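Local coordinates for protein predicted DNA-binding transcriptional regulator (Aliivibrio fischeri ES114, PDB 7DWN) that probably acts as a LysR-family transcriptional regulator that binds regulatory DNA as a tetramer and controls transcription of its target genes, at residues A[45-49]-A[60-66]; A[102-106]-A[242-246]; A[201-206]-A[264-268]; A[269-273]-A[285-289]. All coordinates share one frame; numbering follows the deposited sequence.

In the fold
Along the chain, contact 1 closes before the others open; contacts 2 and 3 interlock, their segments alternating; contact 4 follows. Contact 1 lies in the N-terminal DNA-binding part, with its centre about 52 to 61 Å from those of the other three, consistent with the elongated LysR architecture in which helix 61-83 leads away from the DNA-binding unit. Contacts 2, 3 and 4 share the substrate-binding domain. Contacts 2 and 3, centres about 14 Å apart, touch where Leu103 and Tyr243 pack on Tyr268, beside a bound MES, probably in the inter-lobe cleft. Contacts 3 and 4 divide strand 264-272 between them, the first half facing helix 201-209, the second helix 279-290.

Contact 1. Residues A[45-49]-A[60-66]; sequences VGAEL and TPSGKLF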
loop_
_atom_site.group_PDB
_atom_site.type_symbol
_atom_site.label_atom_id
_atom_site.label_comp_id
_atom_site.label_asym_id
_atom_site.label_seq_id
_atom_site.Cartn_x
_atom_site.Cartn_y
_atom_site.Cartn_z
ATOM N N VAL A 45 -21.814 13.073 -17.856
ATOM C CA VAL A 45 -20.453 12.644 -18.182
ATOM C C VAL A 45 -20.042 13.027 -19.594
ATOM O O VAL A 45 -18.854 12.934 -19.928
ATOM C CB VAL A 45 -20.274 11.125 -18.010
ATOM C CG1 VAL A 45 -20.603 10.711 -16.584
ATOM C CG2 VAL A 45 -21.136 10.371 -19.008
ATOM N N GLY A 46 -20.987 13.446 -20.432
ATOM C CA GLY A 46 -20.656 13.930 -21.758
ATOM C C GLY A 46 -20.363 12.863 -22.787
ATOM O O GLY A 46 -19.545 13.092 -23.685
ATOM N N ALA A 47 -21.011 11.705 -22.692
ATOM C CA ALA A 47 -20.792 10.637 -23.657
ATOM C C ALA A 47 -21.904 9.609 -23.535
ATOM O O ALA A 47 -22.431 9.369 -22.445
ATOM C CB ALA A 47 -19.436 9.958 -23.455
ATOM N N GLU A 48 -22.245 9.002 -24.669
ATOM C CA GLU A 48 -23.147 7.859 -24.680
ATOM C C GLU A 48 -22.438 6.671 -24.044
ATOM O O GLU A 48 -21.447 6.168 -24.585
ATOM C CB GLU A 48 -23.577 7.537 -26.110
ATOM C CG GLU A 48 -24.056 8.740 -26.903
ATOM C CD GLU A 48 -24.376 8.393 -28.344
ATOM O OE1 GLU A 48 -25.445 7.795 -28.594
ATOM O OE2 GLU A 48 -23.550 8.711 -29.226
ATOM N N LEU A 49 -22.930 6.229 -22.892
ATOM C CA LEU A 49 -22.329 5.111 -22.180
ATOM C C LEU A 49 -22.875 3.763 -22.626
ATOM O O LEU A 49 -22.304 2.730 -22.259
ATOM C CB LEU A 49 -22.546 5.268 -20.671
ATOM C CG LEU A 49 -22.038 6.567 -20.041
ATOM C CD1 LEU A 49 -22.403 6.630 -18.566
ATOM C CD2 LEU A 49 -20.535 6.702 -20.231
ATOM N N THR A 60 -20.723 0.975 -24.651
ATOM C CA THR A 60 -19.777 1.735 -25.441
ATOM C C THR A 60 -18.416 1.731 -24.744
ATOM O O THR A 60 -18.320 1.396 -23.560
ATOM C CB THR A 60 -20.275 3.166 -25.630
ATOM O OG1 THR A 60 -20.164 3.878 -24.390
ATOM C CG2 THR A 60 -21.731 3.167 -26.075
ATOM N N PRO A 61 -17.341 2.073 -25.463
ATOM C CA PRO A 61 -16.032 2.190 -24.790
ATOM C C PRO A 61 -16.063 3.131 -23.594
ATOM O O PRO A 61 -15.538 2.801 -22.515
ATOM C CB PRO A 61 -15.119 2.701 -25.911
ATOM C CG PRO A 61 -15.753 2.179 -27.170
ATOM C CD PRO A 61 -17.232 2.216 -26.927
ATOM N N SER A 62 -16.680 4.305 -23.763
ATOM C CA SER A 62 -16.856 5.227 -22.647
ATOM C C SER A 62 -17.617 4.568 -21.505
ATOM O O SER A 62 -17.289 4.775 -20.332
ATOM C CB SER A 62 -17.579 6.489 -23.119
ATOM O OG SER A 62 -16.828 7.163 -24.114
ATOM N N GLY A 63 -18.641 3.774 -21.828
ATOM C CA GLY A 63 -19.342 3.035 -20.792
ATOM C C GLY A 63 -18.448 2.030 -20.092
ATOM O O GLY A 63 -18.542 1.840 -18.877
ATOM N N LYS A 64 -17.554 1.388 -20.845
ATOM C CA LYS A 64 -16.625 0.437 -20.247
ATOM C C LYS A 64 -15.721 1.117 -19.223
ATOM O O LYS A 64 -15.509 0.591 -18.124
ATOM C CB LYS A 64 -15.799 -0.243 -21.338
ATOM C CG LYS A 64 -16.600 -1.194 -22.214
ATOM C CD LYS A 64 -15.739 -1.790 -23.315
ATOM C CE LYS A 64 -16.512 -2.818 -24.127
ATOM N NZ LYS A 64 -16.924 -3.986 -23.295
ATOM N N LEU A 65 -15.182 2.292 -19.559
ATOM C CA LEU A 65 -14.313 2.975 -18.597
ATOM C C LEU A 65 -15.114 3.554 -17.431
ATOM O O LEU A 65 -14.684 3.490 -16.263
ATOM C CB LEU A 65 -13.500 4.069 -19.292
ATOM C CG LEU A 65 -12.188 3.633 -19.951
ATOM C CD1 LEU A 65 -12.442 2.747 -21.163
ATOM C CD2 LEU A 65 -11.349 4.844 -20.331
ATOM N N PHE A 66 -16.290 4.114 -17.714
ATOM C CA PHE A 66 -17.079 4.673 -16.630
ATOM C C PHE A 66 -17.649 3.599 -15.722
ATOM O O PHE A 66 -18.053 3.916 -14.605
ATOM C CB PHE A 66 -18.214 5.543 -17.159
ATOM C CG PHE A 66 -18.835 6.405 -16.103
ATOM C CD1 PHE A 66 -18.172 7.529 -15.634
ATOM C CD2 PHE A 66 -20.063 6.077 -15.554
ATOM C CE1 PHE A 66 -18.730 8.318 -14.650
ATOM C CE2 PHE A 66 -20.626 6.863 -14.571
ATOM C CZ PHE A 66 -19.959 7.986 -14.118
#
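Val45 CG1 sits over one face of the Phe66 ring, 3.6 Å from Phe66 CE1. A CH-pi contact follows from the geometry, the methyl lying 28° off the ring normal. Leu49 CD1 meets the same ring obliquely, near Phe66 CD2. The setting is the winged helix-turn-helix of LysR regulators: helix 31-45 ends at Val45, strands 50-51 and 58-59 form the wing, and helix 61-83 is the linker helix that follows. Phe66 CG is anti to the backbone N (chi1 -166°), which swings the ring across to the end of helix 31-45, where Leu8 and Phe11 of helix 5-17 and Leu41 join the core. Ile84 of the second subunit also packs on it. Gly46, with positive phi, is where the chain leaves helix 31-45.

The polar half of the contact gathers on Thr60, the N-cap of the linker helix. Its OG1 donates to Glu48 O at 2.6 Å, in the carbonyl plane and on a lone pair, and accepts from Gly63 N at 3.0 Å. One hydroxyl thus caps the helix and ties it to loop 46-49. A weaker bond runs from Thr60 N to Leu49 O. Leu49 also slips its CD2 beside the Ser62 backbone, 3.8 Å from Ser62 O, while Ala47 CB rests on the Ser62 side chain. Here the two backbones come very close, with the CA atoms of Leu49 and Gly63 3.9 Å apart, and Gly63 CA makes a CA-H...O contact of 3.3 Å with Leu49 O.

Contact 2. Residues A[102-106]-A[242-246]; sequences SLATS and AYSIQ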
loop_
_atom_site.group_PDB
_atom_site.type_symbol
_atom_site.label_atom_id
_atom_site.label_comp_id
_atom_site.label_asym_id
_atom_site.label_seq_id
_atom_site.Cartn_x
_atom_site.Cartn_y
_atom_site.Cartn_z
ATOM N N SER A 102 -6.318 -2.320 30.389
ATOM C CA SER A 102 -6.275 -2.053 31.823
ATOM C C SER A 102 -6.461 -0.570 32.113
ATOM O O SER A 102 -7.223 -0.195 33.012
ATOM C CB SER A 102 -4.952 -2.550 32.405
ATOM O OG SER A 102 -4.964 -2.527 33.819
ATOM N N LEU A 103 -5.771 0.289 31.357
ATOM C CA LEU A 103 -5.904 1.728 31.557
ATOM C C LEU A 103 -7.321 2.195 31.277
ATOM O O LEU A 103 -7.850 3.048 31.993
ATOM C CB LEU A 103 -4.919 2.481 30.668
ATOM C CG LEU A 103 -3.446 2.249 30.988
ATOM C CD1 LEU A 103 -2.573 3.118 30.105
ATOM C CD2 LEU A 103 -3.183 2.516 32.462
ATOM N N ALA A 104 -7.951 1.659 30.234
ATOM C CA ALA A 104 -9.317 2.063 29.940
ATOM C C ALA A 104 -10.253 1.655 31.071
ATOM O O ALA A 104 -10.992 2.487 31.608
ATOM C CB ALA A 104 -9.760 1.473 28.601
ATOM N N THR A 105 -10.187 0.388 31.491
ATOM C CA THR A 105 -11.046 -0.081 32.576
ATOM C C THR A 105 -10.780 0.652 33.889
ATOM O O THR A 105 -11.677 0.744 34.734
ATOM C CB THR A 105 -10.869 -1.588 32.778
ATOM O OG1 THR A 105 -9.492 -1.881 33.048
ATOM C CG2 THR A 105 -11.316 -2.354 31.540
ATOM N N SER A 106 -9.565 1.169 34.088
ATOM C CA SER A 106 -9.266 1.852 35.341
ATOM C C SER A 106 -9.670 3.321 35.301
ATOM O O SER A 106 -10.213 3.844 36.283
ATOM C CB SER A 106 -7.777 1.724 35.670
ATOM O OG SER A 106 -7.450 2.425 36.858
ATOM N N ALA A 242 -0.375 -2.058 40.302
ATOM C CA ALA A 242 -1.019 -1.979 41.607
ATOM C C ALA A 242 -2.460 -1.496 41.507
ATOM O O ALA A 242 -3.290 -1.862 42.346
ATOM C CB ALA A 242 -0.212 -1.074 42.533
ATOM N N TYR A 243 -2.788 -0.695 40.489
ATOM C CA TYR A 243 -4.148 -0.180 40.373
ATOM C C TYR A 243 -5.151 -1.260 39.989
ATOM O O TYR A 243 -6.360 -1.040 40.125
ATOM C CB TYR A 243 -4.206 0.967 39.360
ATOM C CG TYR A 243 -3.761 0.598 37.960
ATOM C CD1 TYR A 243 -4.620 -0.058 37.086
ATOM C CD2 TYR A 243 -2.490 0.925 37.505
ATOM C CE1 TYR A 243 -4.224 -0.393 35.811
ATOM C CE2 TYR A 243 -2.084 0.595 36.224
ATOM C CZ TYR A 243 -2.956 -0.066 35.383
ATOM O OH TYR A 243 -2.565 -0.397 34.106
ATOM N N SER A 244 -4.687 -2.416 39.520
ATOM C CA SER A 244 -5.574 -3.475 39.063
ATOM C C SER A 244 -5.825 -4.549 40.113
ATOM O O SER A 244 -6.647 -5.441 39.875
ATOM C CB SER A 244 -5.004 -4.133 37.799
ATOM O OG SER A 244 -3.918 -4.988 38.114
ATOM N N ILE A 245 -5.147 -4.494 41.258
ATOM C CA ILE A 245 -5.276 -5.535 42.272
ATOM C C ILE A 245 -5.488 -4.915 43.646
ATOM O O ILE A 245 -5.149 -5.524 44.668
ATOM C CB ILE A 245 -4.041 -6.455 42.282
ATOM C CG1 ILE A 245 -2.769 -5.632 42.498
ATOM C CG2 ILE A 245 -3.959 -7.261 40.993
ATOM C CD1 ILE A 245 -1.537 -6.466 42.738
ATOM N N GLN A 246 -6.051 -3.706 43.688
ATOM C CA GLN A 246 -6.212 -3.020 44.968
ATOM C C GLN A 246 -7.223 -3.728 45.861
ATOM O O GLN A 246 -6.992 -3.878 47.066
ATOM C CB GLN A 246 -6.620 -1.564 44.740
ATOM C CG GLN A 246 -5.484 -0.671 44.267
ATOM C CD GLN A 246 -4.292 -0.687 45.208
ATOM O OE1 GLN A 246 -4.446 -0.769 46.428
ATOM N NE2 GLN A 246 -3.093 -0.612 44.643
#
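Ser102 OG and Tyr243 OH are joined by a hydrogen bond of 3.2 Å in which either hydroxyl could be the donor. It is the one direct hydrogen bond between 102-106 and 242-246. The serine oxygen arrives at the edge of the phenol, near the ring plane, 3.0 Å from Tyr243 CE1, so it lies alongside the ring's rim as well as beside the hydroxyl. With OG anti to the backbone N (chi1 -170°), Ser102 reaches outward from its helix to this position.

Leu103 and Ser106 both approach obliquely from the same side of the ring plane, one near the hydroxyl end, the other near CD1. Leu103, although its CB leaves on the far side, brings CD2 back to within 3.4 Å of Tyr243 OH and 3.9 Å of Tyr243 CZ. One turn on from Ser102, Ser106 lies by Tyr243 CD1, farther from the hydroxyl: its CB is 3.9 Å from Tyr243 CD1, and its OG is about as far from the same carbon.

This bridge joins the first turns of helix 101-114 to the short 3-10 segment after strand 238-241 in the substrate-binding domain, a periplasmic-binding-protein-like fold whose two lobes enclose the cleft that binds effectors in relatives. Ser102 N donates a hydrogen bond to a sulfonate oxygen of a bound MES, probably from the crystallisation liquor. Ser244 sends its hydroxyl to Pro241 O, at the end of strand 238-241, and touches Ser102 OG merely through CB. Ala104 and Thr105 pack against Met226 of the third subunit.

Contact 3. Residues A[201-206]-A[264-268]; sequences YMGRQV and LPIEY
Helix 201-206 and strand 264-268 run nearly antiparallel, with 155° between their directions and axes 9.3 Å apart at closest approach. The nearest CA pairs are Met202 with Ile266 and Gln205 with Leu264, the latter 6.8 Å apart. That spacing is short enough for side chains of the helix to reach the strand backbone.

Tyr201 does so most directly. Its CG is anti to the backbone N (chi1 168°), which extends the phenol toward the strand, where OH accepts a hydrogen bond from Glu267 N at 3.1 Å, fairly straight at 159°. On the way the ring passes obliquely by Ile266, whose CG2 is 3.6 Å from Tyr201 CE2. Met202 stretches its chain out beyond CG and sets CE 3.9 Å from Ile266 CD1, so the isoleucine's CG2 is met by Tyr201 and Gln205, its CD1 by Met202. Gln205, bent at its second torsion, folds its amide back: NE2 donates to Tyr201 O from above the carbonyl plane, and that carbonyl also takes the helical bond from Gln205 N. This arrangement directs OE1 toward a water, which donates to Gln205 OE1 and Pro265 O, each at 2.6 Å. At the far end Leu264 CD1 nestles against the helix backbone, 3.3 Å from Gln205 O, with Val206 beside it and Trp239 of strand 238-241 in touch with both Leu264 and Val206.

Met202 N donates to O1 of a bound MES, probably from the crystallisation liquor, consistent with this packing lining the inter-lobe cleft characteristic of LysR substrate-binding domains, where effectors are bound in relatives.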
loop_
_atom_site.group_PDB
_atom_site.type_symbol
_atom_site.label_atom_id
_atom_site.label_comp_id
_atom_site.label_asym_id
_atom_site.label_seq_id
_atom_site.Cartn_x
_atom_site.Cartn_y
_atom_site.Cartn_z
ATOM N N TYR A 201 6.071 -3.444 27.312
ATOM C CA TYR A 201 6.544 -2.442 28.262
ATOM C C TYR A 201 6.731 -3.041 29.655
ATOM O O TYR A 201 7.821 -2.972 30.237
ATOM C CB TYR A 201 5.564 -1.266 28.281
ATOM C CG TYR A 201 5.773 -0.286 29.408
ATOM C CD1 TYR A 201 6.837 0.604 29.392
ATOM C CD2 TYR A 201 4.892 -0.238 30.479
ATOM C CE1 TYR A 201 7.023 1.505 30.417
ATOM C CE2 TYR A 201 5.069 0.660 31.509
ATOM C CZ TYR A 201 6.136 1.528 31.473
ATOM O OH TYR A 201 6.319 2.425 32.493
ATOM N N MET A 202 5.676 -3.660 30.196
ATOM C CA MET A 202 5.767 -4.259 31.527
ATOM C C MET A 202 6.765 -5.415 31.553
ATOM O O MET A 202 7.489 -5.601 32.543
ATOM C CB MET A 202 4.382 -4.721 31.986
ATOM C CG MET A 202 3.377 -3.584 32.139
ATOM S SD MET A 202 1.789 -4.126 32.798
ATOM C CE MET A 202 1.049 -2.556 33.244
ATOM N N GLY A 203 6.824 -6.198 30.474
ATOM C CA GLY A 203 7.834 -7.240 30.385
ATOM C C GLY A 203 9.244 -6.681 30.372
ATOM O O GLY A 203 10.145 -7.226 31.021
ATOM N N ARG A 204 9.455 -5.583 29.640
ATOM C CA ARG A 204 10.759 -4.926 29.657
ATOM C C ARG A 204 11.096 -4.398 31.045
ATOM O O ARG A 204 12.275 -4.328 31.408
ATOM C CB ARG A 204 10.799 -3.794 28.626
ATOM C CG ARG A 204 10.950 -4.278 27.190
ATOM C CD ARG A 204 11.114 -3.129 26.197
ATOM N NE ARG A 204 9.844 -2.503 25.834
ATOM C CZ ARG A 204 9.486 -1.273 26.189
ATOM N NH1 ARG A 204 10.305 -0.526 26.918
ATOM N NH2 ARG A 204 8.311 -0.784 25.810
ATOM N N GLN A 205 10.085 -4.030 31.837
ATOM C CA GLN A 205 10.370 -3.611 33.206
ATOM C C GLN A 205 10.767 -4.799 34.080
ATOM O O GLN A 205 11.693 -4.693 34.894
ATOM C CB GLN A 205 9.167 -2.879 33.801
ATOM C CG GLN A 205 8.685 -1.691 32.978
ATOM C CD GLN A 205 9.817 -0.810 32.485
ATOM O OE1 GLN A 205 10.642 -0.337 33.268
ATOM N NE2 GLN A 205 9.861 -0.585 31.176
ATOM N N VAL A 206 10.083 -5.937 33.930
ATOM C CA VAL A 206 10.429 -7.121 34.721
ATOM C C VAL A 206 11.827 -7.624 34.363
ATOM O O VAL A 206 12.561 -8.143 35.227
ATOM C CB VAL A 206 9.362 -8.220 34.530
ATOM C CG1 VAL A 206 9.764 -9.502 35.251
ATOM C CG2 VAL A 206 8.011 -7.734 35.028
ATOM N N LEU A 264 8.493 -2.415 40.734
ATOM C CA LEU A 264 9.093 -1.678 39.625
ATOM C C LEU A 264 8.239 -0.483 39.239
ATOM O O LEU A 264 7.030 -0.640 39.045
ATOM C CB LEU A 264 9.270 -2.599 38.417
ATOM C CG LEU A 264 10.087 -3.863 38.680
ATOM C CD1 LEU A 264 9.819 -4.896 37.601
ATOM C CD2 LEU A 264 11.568 -3.532 38.754
ATOM N N PRO A 265 8.805 0.713 39.095
ATOM C CA PRO A 265 7.979 1.863 38.706
ATOM C C PRO A 265 7.538 1.777 37.252
ATOM O O PRO A 265 8.287 1.334 36.378
ATOM C CB PRO A 265 8.908 3.060 38.941
ATOM C CG PRO A 265 10.276 2.500 38.785
ATOM C CD PRO A 265 10.208 1.095 39.328
ATOM N N ILE A 266 6.295 2.196 37.005
ATOM C CA ILE A 266 5.756 2.378 35.662
ATOM C C ILE A 266 4.971 3.684 35.651
ATOM O O ILE A 266 4.539 4.181 36.691
ATOM C CB ILE A 266 4.854 1.206 35.205
ATOM C CG1 ILE A 266 3.740 0.944 36.224
ATOM C CG2 ILE A 266 5.677 -0.052 34.960
ATOM C CD1 ILE A 266 2.756 -0.131 35.785
ATOM N N GLU A 267 4.799 4.248 34.460
ATOM C CA GLU A 267 4.065 5.495 34.287
ATOM C C GLU A 267 3.091 5.333 33.133
ATOM O O GLU A 267 3.403 4.650 32.153
ATOM C CB GLU A 267 5.010 6.668 33.998
ATOM C CG GLU A 267 6.098 6.872 35.035
ATOM C CD GLU A 267 7.260 7.679 34.495
ATOM O OE1 GLU A 267 7.204 8.082 33.313
ATOM O OE2 GLU A 267 8.230 7.906 35.249
ATOM N N TYR A 268 1.914 5.950 33.232
ATOM C CA TYR A 268 1.033 5.952 32.072
ATOM C C TYR A 268 0.594 7.368 31.722
ATOM O O TYR A 268 0.484 8.244 32.586
ATOM C CB TYR A 268 -0.186 5.021 32.241
ATOM C CG TYR A 268 -0.952 5.126 33.533
ATOM C CD1 TYR A 268 -0.585 4.374 34.640
ATOM C CD2 TYR A 268 -2.072 5.938 33.632
ATOM C CE1 TYR A 268 -1.293 4.449 35.818
ATOM C CE2 TYR A 268 -2.789 6.020 34.808
ATOM C CZ TYR A 268 -2.395 5.274 35.899
ATOM O OH TYR A 268 -3.103 5.350 37.076
HETATM O O HOH W 1 10.416 -0.016 35.857
#

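Contact 4. Residues A[269-273]-A[285-289]; sequences YAYRY and WSILC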
loop_
_atom_site.group_PDB
_atom_site.type_symbol
_atom_site.label_atom_id
_atom_site.label_comp_id
_atom_site.label_asym_id
_atom_site.label_seq_id
_atom_site.Cartn_x
_atom_site.Cartn_y
_atom_site.Cartn_z
ATOM N N TYR A 269 0.358 7.571 30.425
ATOM C CA TYR A 269 0.226 8.879 29.810
ATOM C C TYR A 269 -1.020 8.966 28.940
ATOM O O TYR A 269 -1.530 7.960 28.425
ATOM C CB TYR A 269 1.423 9.200 28.912
ATOM C CG TYR A 269 2.729 9.475 29.615
ATOM C CD1 TYR A 269 3.511 8.438 30.107
ATOM C CD2 TYR A 269 3.196 10.776 29.755
ATOM C CE1 TYR A 269 4.715 8.694 30.738
ATOM C CE2 TYR A 269 4.395 11.041 30.385
ATOM C CZ TYR A 269 5.150 9.998 30.873
ATOM O OH TYR A 269 6.344 10.265 31.498
ATOM N N ALA A 270 -1.481 10.203 28.779
ATOM C CA ALA A 270 -2.356 10.601 27.689
ATOM C C ALA A 270 -1.503 11.248 26.606
ATOM O O ALA A 270 -0.663 12.104 26.899
ATOM C CB ALA A 270 -3.430 11.575 28.175
ATOM N N TYR A 271 -1.711 10.827 25.363
ATOM C CA TYR A 271 -0.985 11.341 24.213
ATOM C C TYR A 271 -1.972 11.895 23.198
ATOM O O TYR A 271 -3.115 11.435 23.103
ATOM C CB TYR A 271 -0.134 10.252 23.537
ATOM C CG TYR A 271 0.853 9.526 24.430
ATOM C CD1 TYR A 271 1.959 10.182 24.958
ATOM C CD2 TYR A 271 0.698 8.171 24.711
ATOM C CE1 TYR A 271 2.872 9.519 25.758
ATOM C CE2 TYR A 271 1.608 7.498 25.511
ATOM C CZ TYR A 271 2.694 8.177 26.031
ATOM O OH TYR A 271 3.603 7.521 26.828
ATOM N N ARG A 272 -1.519 12.882 22.429
ATOM C CA ARG A 272 -2.322 13.446 21.355
ATOM C C ARG A 272 -1.389 13.985 20.283
ATOM O O ARG A 272 -0.193 14.181 20.515
ATOM C CB ARG A 272 -3.261 14.548 21.865
ATOM C CG ARG A 272 -2.553 15.663 22.610
ATOM C CD ARG A 272 -3.536 16.679 23.168
ATOM N NE ARG A 272 -4.008 17.620 22.157
ATOM C CZ ARG A 272 -4.886 18.590 22.396
ATOM N NH1 ARG A 272 -5.393 18.743 23.611
ATOM N NH2 ARG A 272 -5.262 19.406 21.421
ATOM N N TYR A 273 -1.947 14.210 19.099
ATOM C CA TYR A 273 -1.188 14.756 17.984
ATOM C C TYR A 273 -1.737 16.070 17.452
ATOM O O TYR A 273 -0.955 16.902 16.990
ATOM C CB TYR A 273 -1.123 13.743 16.829
ATOM C CG TYR A 273 -0.315 14.229 15.646
ATOM C CD1 TYR A 273 1.073 14.212 15.677
ATOM C CD2 TYR A 273 -0.940 14.708 14.501
ATOM C CE1 TYR A 273 1.818 14.657 14.603
ATOM C CE2 TYR A 273 -0.203 15.157 13.419
ATOM C CZ TYR A 273 1.176 15.128 13.477
ATOM O OH TYR A 273 1.920 15.572 12.407
ATOM N N TRP A 285 -9.547 15.920 27.214
ATOM C CA TRP A 285 -8.125 16.076 27.500
ATOM C C TRP A 285 -7.905 16.834 28.803
ATOM O O TRP A 285 -7.035 16.469 29.602
ATOM C CB TRP A 285 -7.433 16.790 26.341
ATOM C CG TRP A 285 -5.970 17.014 26.567
ATOM C CD1 TRP A 285 -5.379 18.143 27.056
ATOM C CD2 TRP A 285 -4.912 16.081 26.317
ATOM N NE1 TRP A 285 -4.018 17.973 27.120
ATOM C CE2 TRP A 285 -3.706 16.715 26.674
ATOM C CE3 TRP A 285 -4.867 14.774 25.824
ATOM C CZ2 TRP A 285 -2.470 16.086 26.554
ATOM C CZ3 TRP A 285 -3.638 14.153 25.703
ATOM C CH2 TRP A 285 -2.458 14.808 26.066
ATOM N N SER A 286 -8.685 17.893 29.035
ATOM C CA SER A 286 -8.564 18.646 30.277
ATOM C C SER A 286 -8.896 17.779 31.483
ATOM O O SER A 286 -8.219 17.852 32.516
ATOM C CB SER A 286 -9.475 19.873 30.235
ATOM O OG SER A 286 -9.636 20.439 31.524
ATOM N N ILE A 287 -9.936 16.950 31.372
ATOM C CA ILE A 287 -10.303 16.090 32.491
ATOM C C ILE A 287 -9.241 15.021 32.726
ATOM O O ILE A 287 -8.975 14.642 33.874
ATOM C CB ILE A 287 -11.700 15.490 32.248
ATOM C CG1 ILE A 287 -12.739 16.613 32.275
ATOM C CG2 ILE A 287 -12.030 14.430 33.290
ATOM C CD1 ILE A 287 -14.086 16.230 31.737
ATOM N N LEU A 288 -8.601 14.538 31.658
ATOM C CA LEU A 288 -7.499 13.595 31.819
ATOM C C LEU A 288 -6.303 14.248 32.503
ATOM O O LEU A 288 -5.686 13.650 33.393
ATOM C CB LEU A 288 -7.094 13.026 30.461
ATOM C CG LEU A 288 -7.969 11.893 29.933
ATOM C CD1 LEU A 288 -7.679 11.645 28.466
ATOM C CD2 LEU A 288 -7.716 10.635 30.748
ATOM N N CYS A 289 -5.957 15.473 32.097
ATOM C CA CYS A 289 -4.863 16.190 32.743
ATOM C C CYS A 289 -5.178 16.522 34.194
ATOM O O CYS A 289 -4.256 16.791 34.972
ATOM C CB CYS A 289 -4.541 17.476 31.979
ATOM S SG CYS A 289 -3.963 17.230 30.288
#
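Two torsions lay Arg272 over Trp285: CG is wedged between the backbone N and carbonyl carbon (chi1 55°), and the chain bends at chi3 (-79°), so the methylene groups lie across one face of the indole while the guanidinium continues beyond them. Arg272 CD stands 3.3 Å from the centroid of the six-membered ring, almost on its normal, a close CH-pi contact. The charged group follows over the five-membered ring as a cation-pi contact, with Arg272 CZ 4.6 Å from the centroid of that Trp285 ring. It does not lie flat: the planes are 86° apart, and the guanidinium stands on edge over the indole face, with Arg272 NH1 3.5 Å from Trp285 CG.

The salt bridge from NH2 to Glu282 and its bond to Gln274 O fix the rotation of the guanidinium. The opposite face of the indole is met near its rim by Cys289 SG, one helical turn on. Ala270 CB abuts Trp285 CZ3 at 3.6 Å and also touches Leu288 CD1. Ala270 O lies 3.4 Å from Trp285 CH2.

Leu288 also reaches Ile145 and Leu147 of the neighbouring strand and Met111 of helix 101-114. Strand 264-272 thus carries, on one face, helix 279-290 running back roughly antiparallel to it, a helix-on-sheet layer typical of the alpha/beta substrate-binding domain of LysR regulators.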